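Local coordinates for protein DNA alpha-glucosyltransferase (Enterobacteria phage T4, PDB 1XV5) that is a phage glucosyltransferase of the GT-B clan, built on two parallel-sheet domains and modelled with uridine-5'-diphosphate, at residues A[150-155]-A[170-175]; A[216-221]-A[355-360]; A[242-245]-A[250-253]. All coordinates share one frame; numbering follows the deposited sequence.

Interaction 1 (A[150-155]-A[170-175])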
loop_
_atom_site.group_PDB
_atom_site.type_symbol
_atom_site.label_atom_id
_atom_site.label_comp_id
_atom_site.label_asym_id
_atom_site.label_seq_id
_atom_site.Cartn_x
_atom_site.Cartn_y
_atom_site.Cartn_z
ATOM N N VAL A 150 -16.792 -9.774 8.694
ATOM C CA VAL A 150 -16.753 -9.902 10.142
ATOM C C VAL A 150 -17.235 -8.657 10.879
ATOM O O VAL A 150 -18.242 -8.703 11.583
ATOM C CB VAL A 150 -15.330 -10.268 10.629
ATOM C CG1 VAL A 150 -15.324 -10.445 12.139
ATOM C CG2 VAL A 150 -14.868 -11.552 9.953
ATOM N N LEU A 151 -16.526 -7.545 10.713
ATOM C CA LEU A 151 -16.899 -6.313 11.399
ATOM C C LEU A 151 -18.257 -5.747 10.999
ATOM O O LEU A 151 -19.064 -5.403 11.862
ATOM C CB LEU A 151 -15.814 -5.246 11.206
ATOM C CG LEU A 151 -14.522 -5.445 12.006
ATOM C CD1 LEU A 151 -13.805 -6.698 11.532
ATOM C CD2 LEU A 151 -13.623 -4.229 11.837
ATOM N N MET A 152 -18.514 -5.650 9.698
ATOM C CA MET A 152 -19.786 -5.115 9.223
ATOM C C MET A 152 -20.981 -5.909 9.739
ATOM O O MET A 152 -21.995 -5.331 10.135
ATOM C CB MET A 152 -19.815 -5.083 7.694
ATOM C CG MET A 152 -19.019 -3.941 7.076
ATOM S SD MET A 152 -19.610 -2.316 7.604
ATOM C CE MET A 152 -21.189 -2.236 6.755
ATOM N N LYS A 153 -20.866 -7.231 9.731
ATOM C CA LYS A 153 -21.956 -8.072 10.203
ATOM C C LYS A 153 -22.052 -8.016 11.719
ATOM O O LYS A 153 -23.086 -8.351 12.297
ATOM C CB LYS A 153 -21.757 -9.513 9.727
ATOM C CG LYS A 153 -21.838 -9.648 8.213
ATOM C CD LYS A 153 -21.893 -11.096 7.759
ATOM C CE LYS A 153 -22.084 -11.174 6.250
ATOM N NZ LYS A 153 -22.235 -12.573 5.764
ATOM N N GLU A 154 -20.974 -7.574 12.357
ATOM C CA GLU A 154 -20.941 -7.461 13.808
ATOM C C GLU A 154 -21.609 -6.161 14.242
ATOM O O GLU A 154 -22.264 -6.107 15.283
ATOM C CB GLU A 154 -19.498 -7.496 14.308
ATOM C CG GLU A 154 -19.364 -7.448 15.819
ATOM C CD GLU A 154 -17.926 -7.587 16.278
ATOM O OE1 GLU A 154 -17.278 -8.587 15.904
ATOM O OE2 GLU A 154 -17.445 -6.699 17.014
ATOM N N TRP A 155 -21.441 -5.115 13.439
ATOM C CA TRP A 155 -22.038 -3.822 13.752
ATOM C C TRP A 155 -23.488 -3.777 13.282
ATOM O O TRP A 155 -24.304 -3.032 13.823
ATOM C CB TRP A 155 -21.249 -2.688 13.089
ATOM C CG TRP A 155 -19.815 -2.594 13.529
ATOM C CD1 TRP A 155 -19.335 -2.719 14.803
ATOM C CD2 TRP A 155 -18.683 -2.307 12.700
ATOM N NE1 TRP A 155 -17.973 -2.526 14.818
ATOM C CE2 TRP A 155 -17.546 -2.272 13.540
ATOM C CE3 TRP A 155 -18.516 -2.074 11.328
ATOM C CZ2 TRP A 155 -16.260 -2.013 13.053
ATOM C CZ3 TRP A 155 -17.236 -1.817 10.844
ATOM C CH2 TRP A 155 -16.127 -1.789 11.707
ATOM N N PRO A 170 -24.975 -0.797 5.708
ATOM C CA PRO A 170 -24.763 0.106 4.575
ATOM C C PRO A 170 -23.969 -0.597 3.476
ATOM O O PRO A 170 -23.316 -1.610 3.725
ATOM C CB PRO A 170 -24.000 1.266 5.203
ATOM C CG PRO A 170 -23.193 0.589 6.262
ATOM C CD PRO A 170 -24.194 -0.362 6.879
ATOM N N THR A 171 -24.033 -0.059 2.265
ATOM C CA THR A 171 -23.325 -0.646 1.137
ATOM C C THR A 171 -21.825 -0.384 1.207
ATOM O O THR A 171 -21.394 0.721 1.534
ATOM C CB THR A 171 -23.846 -0.078 -0.197
ATOM O OG1 THR A 171 -25.264 -0.275 -0.284
ATOM C CG2 THR A 171 -23.167 -0.770 -1.368
ATOM N N VAL A 172 -21.034 -1.409 0.909
ATOM C CA VAL A 172 -19.581 -1.272 0.899
ATOM C C VAL A 172 -19.137 -1.504 -0.537
ATOM O O VAL A 172 -19.429 -2.548 -1.126
ATOM C CB VAL A 172 -18.882 -2.315 1.802
ATOM C CG1 VAL A 172 -17.361 -2.136 1.721
ATOM C CG2 VAL A 172 -19.358 -2.161 3.244
ATOM N N TYR A 173 -18.441 -0.523 -1.099
ATOM C CA TYR A 173 -17.965 -0.612 -2.470
ATOM C C TYR A 173 -16.516 -1.058 -2.520
ATOM O O TYR A 173 -15.730 -0.759 -1.623
ATOM C CB TYR A 173 -18.078 0.750 -3.149
ATOM C CG TYR A 173 -19.484 1.289 -3.209
ATOM C CD1 TYR A 173 -20.376 0.854 -4.189
ATOM C CD2 TYR A 173 -19.927 2.230 -2.281
ATOM C CE1 TYR A 173 -21.675 1.346 -4.245
ATOM C CE2 TYR A 173 -21.225 2.728 -2.327
ATOM C CZ TYR A 173 -22.093 2.281 -3.312
ATOM O OH TYR A 173 -23.376 2.776 -3.364
ATOM N N ASN A 174 -16.154 -1.766 -3.578
ATOM C CA ASN A 174 -14.780 -2.203 -3.722
ATOM C C ASN A 174 -13.979 -1.056 -4.322
ATOM O O ASN A 174 -14.526 -0.215 -5.037
ATOM C CB ASN A 174 -14.696 -3.414 -4.643
ATOM C CG ASN A 174 -13.281 -3.924 -4.794
ATOM O OD1 ASN A 174 -12.605 -3.645 -5.787
ATOM N ND2 ASN A 174 -12.816 -4.667 -3.796
ATOM N N PHE A 175 -12.685 -1.020 -4.026
ATOM C CA PHE A 175 -11.810 0.007 -4.566
ATOM C C PHE A 175 -10.401 -0.551 -4.663
ATOM O O PHE A 175 -10.075 -1.553 -4.021
ATOM C CB PHE A 175 -11.799 1.249 -3.663
ATOM C CG PHE A 175 -10.798 1.178 -2.534
ATOM C CD1 PHE A 175 -9.567 1.824 -2.635
ATOM C CD2 PHE A 175 -11.084 0.460 -1.378
ATOM C CE1 PHE A 175 -8.632 1.760 -1.598
ATOM C CE2 PHE A 175 -10.161 0.386 -0.334
ATOM C CZ PHE A 175 -8.930 1.039 -0.444
#
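Met-152 carries this contact from the helix side, reaching across to Pro-170, in the loop that leads into strand 172-174, and to Val-172. Just before it, the carbonyl oxygen of Leu-151 accepts a hydrogen bond from the N of Trp-155 and lies 3.1 Å above the plane of that residue's own indole, toward the rim. At Met-152 the side chain leaves the helix in the direction of the strand with CG anti to the carbonyl carbon (chi1 -77°), then bends at both chi2 and chi3. This hooked course brings the terminal methyl, not the sulfur, against the second segment. CE sits 3.5 Å from CG of Pro-170, slightly inside the usual carbon-carbon distance, and CD of the same ring is equally near, so the methyl is pressed on one side of the pyrrolidine. A branch of Val-172, CG2, flanks the same methyl at 4.0 Å from Met-152 CE. One turn further along the helix, the Trp-155 indole meets the sulfur at its edge and in its plane, with Met-152 SD 3.9 Å from Trp-155 CE3. The bent thioether therefore lies between an aromatic edge on its own helix and the aliphatic groups of Pro-170 and Val-172. No hydrogen bond crosses the contact; it is wholly apolar. Val-132 of helix 128-134 and Phe-147 also touch Met-152, which is buried, while Pro-170 rests on Ile-138 and Val-172 on Ser-140. Backbone bonds from Tyr-173 to Ile-138 and Ser-140 tie the strand into its sheet. Strand 137-140, helix 146-155 and strand 172-174 make up a beta-alpha-beta unit, here the last one of a seven-strand parallel sheet, in keeping with the Rossmann-like domains of GT-B glycosyltransferases.

Interaction 2 (A[216-221]-A[355-360])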
loop_
_atom_site.group_PDB
_atom_site.type_symbol
_atom_site.label_atom_id
_atom_site.label_comp_id
_atom_site.label_asym_id
_atom_site.label_seq_id
_atom_site.Cartn_x
_atom_site.Cartn_y
_atom_site.Cartn_z
ATOM N N PHE A 216 14.457 -14.442 1.339
ATOM C CA PHE A 216 15.671 -14.985 1.948
ATOM C C PHE A 216 15.927 -16.374 1.377
ATOM O O PHE A 216 17.063 -16.737 1.065
ATOM C CB PHE A 216 15.517 -15.111 3.470
ATOM C CG PHE A 216 15.663 -13.814 4.218
ATOM C CD1 PHE A 216 16.830 -13.061 4.119
ATOM C CD2 PHE A 216 14.646 -13.366 5.058
ATOM C CE1 PHE A 216 16.982 -11.881 4.851
ATOM C CE2 PHE A 216 14.792 -12.191 5.791
ATOM C CZ PHE A 216 15.960 -11.448 5.688
ATOM N N ASP A 217 14.851 -17.145 1.243
ATOM C CA ASP A 217 14.924 -18.510 0.731
ATOM C C ASP A 217 15.405 -18.510 -0.718
ATOM O O ASP A 217 16.286 -19.288 -1.090
ATOM C CB ASP A 217 13.543 -19.168 0.820
ATOM C CG ASP A 217 13.597 -20.679 0.653
ATOM O OD1 ASP A 217 12.646 -21.249 0.078
ATOM O OD2 ASP A 217 14.575 -21.302 1.112
ATOM N N PHE A 218 14.831 -17.628 -1.530
ATOM C CA PHE A 218 15.206 -17.544 -2.937
ATOM C C PHE A 218 16.663 -17.114 -3.088
ATOM O O PHE A 218 17.362 -17.579 -3.984
ATOM C CB PHE A 218 14.288 -16.563 -3.676
ATOM C CG PHE A 218 14.408 -16.628 -5.179
ATOM C CD1 PHE A 218 14.218 -17.831 -5.856
ATOM C CD2 PHE A 218 14.678 -15.482 -5.918
ATOM C CE1 PHE A 218 14.292 -17.888 -7.251
ATOM C CE2 PHE A 218 14.754 -15.526 -7.309
ATOM C CZ PHE A 218 14.560 -16.729 -7.979
ATOM N N HIS A 219 17.124 -16.226 -2.214
ATOM C CA HIS A 219 18.507 -15.780 -2.287
ATOM C C HIS A 219 19.438 -16.947 -1.967
ATOM O O HIS A 219 20.410 -17.200 -2.678
ATOM C CB HIS A 219 18.775 -14.656 -1.290
ATOM C CG HIS A 219 20.158 -14.094 -1.384
ATOM N ND1 HIS A 219 21.004 -14.002 -0.300
ATOM C CD2 HIS A 219 20.848 -13.603 -2.442
ATOM C CE1 HIS A 219 22.155 -13.478 -0.684
ATOM N NE2 HIS A 219 22.085 -13.227 -1.980
ATOM N N GLU A 220 19.133 -17.654 -0.888
ATOM C CA GLU A 220 19.954 -18.786 -0.470
ATOM C C GLU A 220 20.007 -19.914 -1.498
ATOM O O GLU A 220 21.079 -20.446 -1.790
ATOM C CB GLU A 220 19.440 -19.340 0.862
ATOM C CG GLU A 220 20.164 -20.592 1.342
ATOM C CD GLU A 220 19.643 -21.089 2.679
ATOM O OE1 GLU A 220 19.832 -20.383 3.692
ATOM O OE2 GLU A 220 19.039 -22.183 2.717
ATOM N N LYS A 221 18.850 -20.268 -2.048
ATOM C CA LYS A 221 18.763 -21.364 -3.007
ATOM C C LYS A 221 19.189 -21.075 -4.438
ATOM O O LYS A 221 19.757 -21.947 -5.099
ATOM C CB LYS A 221 17.340 -21.923 -3.028
ATOM C CG LYS A 221 16.910 -22.585 -1.731
ATOM C CD LYS A 221 15.479 -23.083 -1.818
ATOM C CE LYS A 221 15.055 -23.766 -0.524
ATOM N NZ LYS A 221 13.620 -24.151 -0.573
ATOM N N GLU A 355 13.013 -22.839 -9.502
ATOM C CA GLU A 355 14.001 -23.061 -10.545
ATOM C C GLU A 355 13.507 -22.403 -11.828
ATOM O O GLU A 355 14.256 -21.707 -12.509
ATOM C CB GLU A 355 14.219 -24.560 -10.778
ATOM C CG GLU A 355 15.290 -24.854 -11.812
ATOM C CD GLU A 355 15.550 -26.337 -11.988
ATOM O OE1 GLU A 355 16.397 -26.694 -12.835
ATOM O OE2 GLU A 355 14.912 -27.146 -11.282
ATOM N N SER A 356 12.235 -22.619 -12.144
ATOM C CA SER A 356 11.641 -22.037 -13.342
ATOM C C SER A 356 11.645 -20.516 -13.234
ATOM O O SER A 356 11.877 -19.814 -14.218
ATOM C CB SER A 356 10.207 -22.541 -13.517
ATOM O OG SER A 356 9.599 -21.951 -14.651
ATOM N N THR A 357 11.380 -20.013 -12.034
ATOM C CA THR A 357 11.367 -18.575 -11.804
ATOM C C THR A 357 12.748 -17.986 -12.073
ATOM O O THR A 357 12.880 -16.986 -12.774
ATOM C CB THR A 357 10.964 -18.251 -10.352
ATOM O OG1 THR A 357 9.633 -18.720 -10.111
ATOM C CG2 THR A 357 11.026 -16.750 -10.100
ATOM N N PHE A 358 13.784 -18.608 -11.525
ATOM C CA PHE A 358 15.128 -18.088 -11.734
ATOM C C PHE A 358 15.570 -18.232 -13.189
ATOM O O PHE A 358 16.324 -17.407 -13.694
ATOM C CB PHE A 358 16.128 -18.783 -10.810
ATOM C CG PHE A 358 17.503 -18.193 -10.878
ATOM C CD1 PHE A 358 17.688 -16.821 -10.712
ATOM C CD2 PHE A 358 18.612 -18.997 -11.127
ATOM C CE1 PHE A 358 18.954 -16.257 -10.794
ATOM C CE2 PHE A 358 19.886 -18.444 -11.210
ATOM C CZ PHE A 358 20.058 -17.071 -11.044
ATOM N N GLU A 359 15.097 -19.275 -13.865
ATOM C CA GLU A 359 15.460 -19.473 -15.264
ATOM C C GLU A 359 14.953 -18.312 -16.111
ATOM O O GLU A 359 15.635 -17.857 -17.027
ATOM C CB GLU A 359 14.893 -20.797 -15.782
ATOM C CG GLU A 359 15.587 -22.014 -15.185
ATOM C CD GLU A 359 17.068 -22.070 -15.535
ATOM O OE1 GLU A 359 17.815 -22.811 -14.864
ATOM O OE2 GLU A 359 17.485 -21.377 -16.487
ATOM N N ARG A 360 13.762 -17.820 -15.791
ATOM C CA ARG A 360 13.188 -16.702 -16.530
ATOM C C ARG A 360 14.005 -15.442 -16.238
ATOM O O ARG A 360 14.263 -14.634 -17.130
ATOM C CB ARG A 360 11.723 -16.507 -16.129
ATOM C CG ARG A 360 10.993 -15.391 -16.882
ATOM C CD ARG A 360 11.055 -15.566 -18.402
ATOM N NE ARG A 360 10.159 -14.632 -19.081
ATOM C CZ ARG A 360 10.118 -14.439 -20.395
ATOM N NH1 ARG A 360 10.929 -15.115 -21.199
ATOM N NH2 ARG A 360 9.259 -13.568 -20.910
#
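Phe-218 and Phe-358 mark the closest approach of two helical segments, with their CA atoms 8.8 Å apart. Each segment is an inner part of a longer helix, 212-223 and 354-365, and the first widens to a pi-type turn at 219-221. At this separation the backbones do not meet directly, and side chains fill the interval. Most of the reach belongs to Phe-218. Its CG stands anti to the backbone N (chi1 -168°), which extends the phenyl toward the other helix and delivers the far end of the ring, CZ, to the root of Phe-358. There CZ lies 3.8 Å from Phe-358 CB and 4.0 Å from Phe-358 CA, with CE1 of Phe-218 following at 4.1 Å from the same CB. The Phe-358 ring itself is only grazed, its CD1 being 4.2 Å from Phe-218 CZ, so the two phenylalanines cross at a slant and their rings do not stack. The methyl of Thr-357 touches the same ring end, CG2 lying 4.1 Å from CZ of Phe-218. That threonine divides its labour: the methyl joins the apolar seam, while OG1 is hydrogen-bonded to the backbone N of Asp-350. On the flank of the first helix, Lys-221 NZ forms a salt bridge of 3.1 Å with Asp-217 OD1, one turn back, using the syn lone pair of the carboxylate oxygen. All three residues that meet across the helices are buried. Phe-222 and Leu-223 pack on Phe-358, Met-354 and Ile-361 on Phe-218, extending the seam along both helices. Beneath it runs strand 347-349, an edge strand of the second parallel sheet, whose Phe-349 meets the Phe-218 ring edge-to-face and, with Ile-347, touches Thr-357.

Interaction 3 (A[242-245]-A[250-253])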
loop_
_atom_site.group_PDB
_atom_site.type_symbol
_atom_site.label_atom_id
_atom_site.label_comp_id
_atom_site.label_asym_id
_atom_site.label_seq_id
_atom_site.Cartn_x
_atom_site.Cartn_y
_atom_site.Cartn_z
ATOM N N ILE A 242 13.040 -9.961 14.840
ATOM C CA ILE A 242 13.919 -10.744 15.703
ATOM C C ILE A 242 13.858 -12.234 15.369
ATOM O O ILE A 242 14.839 -12.960 15.534
ATOM C CB ILE A 242 13.553 -10.519 17.192
ATOM C CG1 ILE A 242 13.877 -9.072 17.574
ATOM C CG2 ILE A 242 14.318 -11.490 18.088
ATOM C CD1 ILE A 242 13.340 -8.644 18.922
ATOM N N ALA A 243 12.707 -12.679 14.880
ATOM C CA ALA A 243 12.523 -14.083 14.531
ATOM C C ALA A 243 13.488 -14.531 13.438
ATOM O O ALA A 243 13.859 -15.701 13.373
ATOM C CB ALA A 243 11.085 -14.322 14.086
ATOM N N ILE A 244 13.892 -13.601 12.577
ATOM C CA ILE A 244 14.807 -13.923 11.489
ATOM C C ILE A 244 16.147 -14.440 12.011
ATOM O O ILE A 244 16.634 -15.484 11.572
ATOM C CB ILE A 244 15.047 -12.691 10.595
ATOM C CG1 ILE A 244 13.716 -12.238 9.984
ATOM C CG2 ILE A 244 16.054 -13.029 9.501
ATOM C CD1 ILE A 244 13.783 -10.888 9.280
ATOM N N LYS A 245 16.740 -13.704 12.948
ATOM C CA LYS A 245 18.016 -14.098 13.531
ATOM C C LYS A 245 17.859 -15.407 14.294
ATOM O O LYS A 245 18.711 -16.290 14.210
ATOM C CB LYS A 245 18.531 -13.015 14.484
ATOM C CG LYS A 245 19.783 -13.426 15.260
ATOM C CD LYS A 245 20.226 -12.345 16.234
ATOM C CE LYS A 245 21.371 -12.825 17.126
ATOM N NZ LYS A 245 22.579 -13.230 16.351
ATOM N N PRO A 250 21.013 -15.663 7.666
ATOM C CA PRO A 250 22.069 -14.654 7.545
ATOM C C PRO A 250 21.594 -13.372 6.864
ATOM O O PRO A 250 20.739 -13.401 5.977
ATOM C CB PRO A 250 23.137 -15.376 6.732
ATOM C CG PRO A 250 22.318 -16.229 5.819
ATOM C CD PRO A 250 21.260 -16.792 6.751
ATOM N N TYR A 251 22.149 -12.246 7.299
ATOM C CA TYR A 251 21.811 -10.953 6.720
ATOM C C TYR A 251 22.686 -9.870 7.329
ATOM O O TYR A 251 23.301 -10.063 8.378
ATOM C CB TYR A 251 20.334 -10.612 6.971
ATOM C CG TYR A 251 19.988 -10.370 8.427
ATOM C CD1 TYR A 251 20.265 -9.148 9.041
ATOM C CD2 TYR A 251 19.412 -11.379 9.199
ATOM C CE1 TYR A 251 19.979 -8.939 10.395
ATOM C CE2 TYR A 251 19.124 -11.183 10.544
ATOM C CZ TYR A 251 19.409 -9.965 11.138
ATOM O OH TYR A 251 19.135 -9.780 12.474
ATOM N N GLU A 252 22.747 -8.734 6.648
ATOM C CA GLU A 252 23.498 -7.586 7.126
ATOM C C GLU A 252 22.481 -6.454 7.081
ATOM O O GLU A 252 21.833 -6.221 6.061
ATOM C CB GLU A 252 24.730 -7.356 6.246
ATOM C CG GLU A 252 25.863 -8.308 6.656
ATOM C CD GLU A 252 27.010 -8.403 5.666
ATOM O OE1 GLU A 252 28.007 -9.076 6.002
ATOM O OE2 GLU A 252 26.925 -7.825 4.564
ATOM N N TYR A 253 22.324 -5.789 8.220
ATOM C CA TYR A 253 21.332 -4.734 8.398
ATOM C C TYR A 253 21.927 -3.336 8.398
ATOM O O TYR A 253 22.952 -3.092 9.034
ATOM C CB TYR A 253 20.621 -4.989 9.727
ATOM C CG TYR A 253 19.301 -4.291 9.910
ATOM C CD1 TYR A 253 18.136 -4.797 9.332
ATOM C CD2 TYR A 253 19.199 -3.160 10.717
ATOM C CE1 TYR A 253 16.906 -4.200 9.562
ATOM C CE2 TYR A 253 17.975 -2.555 10.952
ATOM C CZ TYR A 253 16.832 -3.083 10.375
ATOM O OH TYR A 253 15.615 -2.499 10.625
HETATM O O HOH W 1 16.664 -10.695 13.587
#
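Apolar contact plus a single bridging water joins Tyr-251 to Ile-244 and Lys-245, where helix 239-246 lies beside strand 251-254 at the outer edge of the second parallel sheet. Ile-244 supplies the apolar half. Its CG2 methyl, held anti to the backbone N, approaches the tyrosine ring obliquely along one side, 3.7 Å from Tyr-251 CE2 and 3.8 Å from Tyr-251 CD2. The phenol ring is brought there by a chi1 of 67°, which sets CG of Tyr-251 between its backbone N and carbonyl carbon and directs the ring at the helix. Strand 229-233, this helix and strand 251-254 form a beta-alpha-beta crossover of the Rossmann-like kind, in which the second strand is parallel to the first but separated from it in the sheet by strand 270-273. Within that crossover, Tyr-251 spans the space between the returning strand and the helix. The polar half lies at the hydroxyl end: a water receives a hydrogen bond from the backbone N of Lys-245 at 3.1 Å and is also bonded to Tyr-251 OH at 2.9 Å. The same N-H group stands at the edge of the tyrosine ring, near its plane. Lys-245 adds its CB, 3.9 Å from Tyr-251 OH, before the rest of its side chain leads away from the strand. Phe-241, a turn earlier on the helix, meets the Tyr-251 ring edge-to-face, and Ile-272 of the adjoining strand touches it too. Ile-244 in turn packs against Phe-212 and Tyr-213 of helix 212-223.

Interactions 2 and 3 belong to the same half of the molecule, with centres 19 Å apart, and Phe-216 joins them: its CE2 lies 3.9 Å from Ile-244 CD1 and its CE1 4.2 Å from Tyr-251 CB. Helix 212-223 thus packs on helix 354-365 with Phe-218 and on the crossover of interaction 3 with Phe-216. In sequence, interaction 3 falls between the two segments of interaction 2. Interaction 1 precedes both and lies in the other sheet domain, its centre 40 Å from that of interaction 2 and 39 Å from that of interaction 3. Uridine-5'-diphosphate occupies the cleft between the two domains, as in other GT-B enzymes.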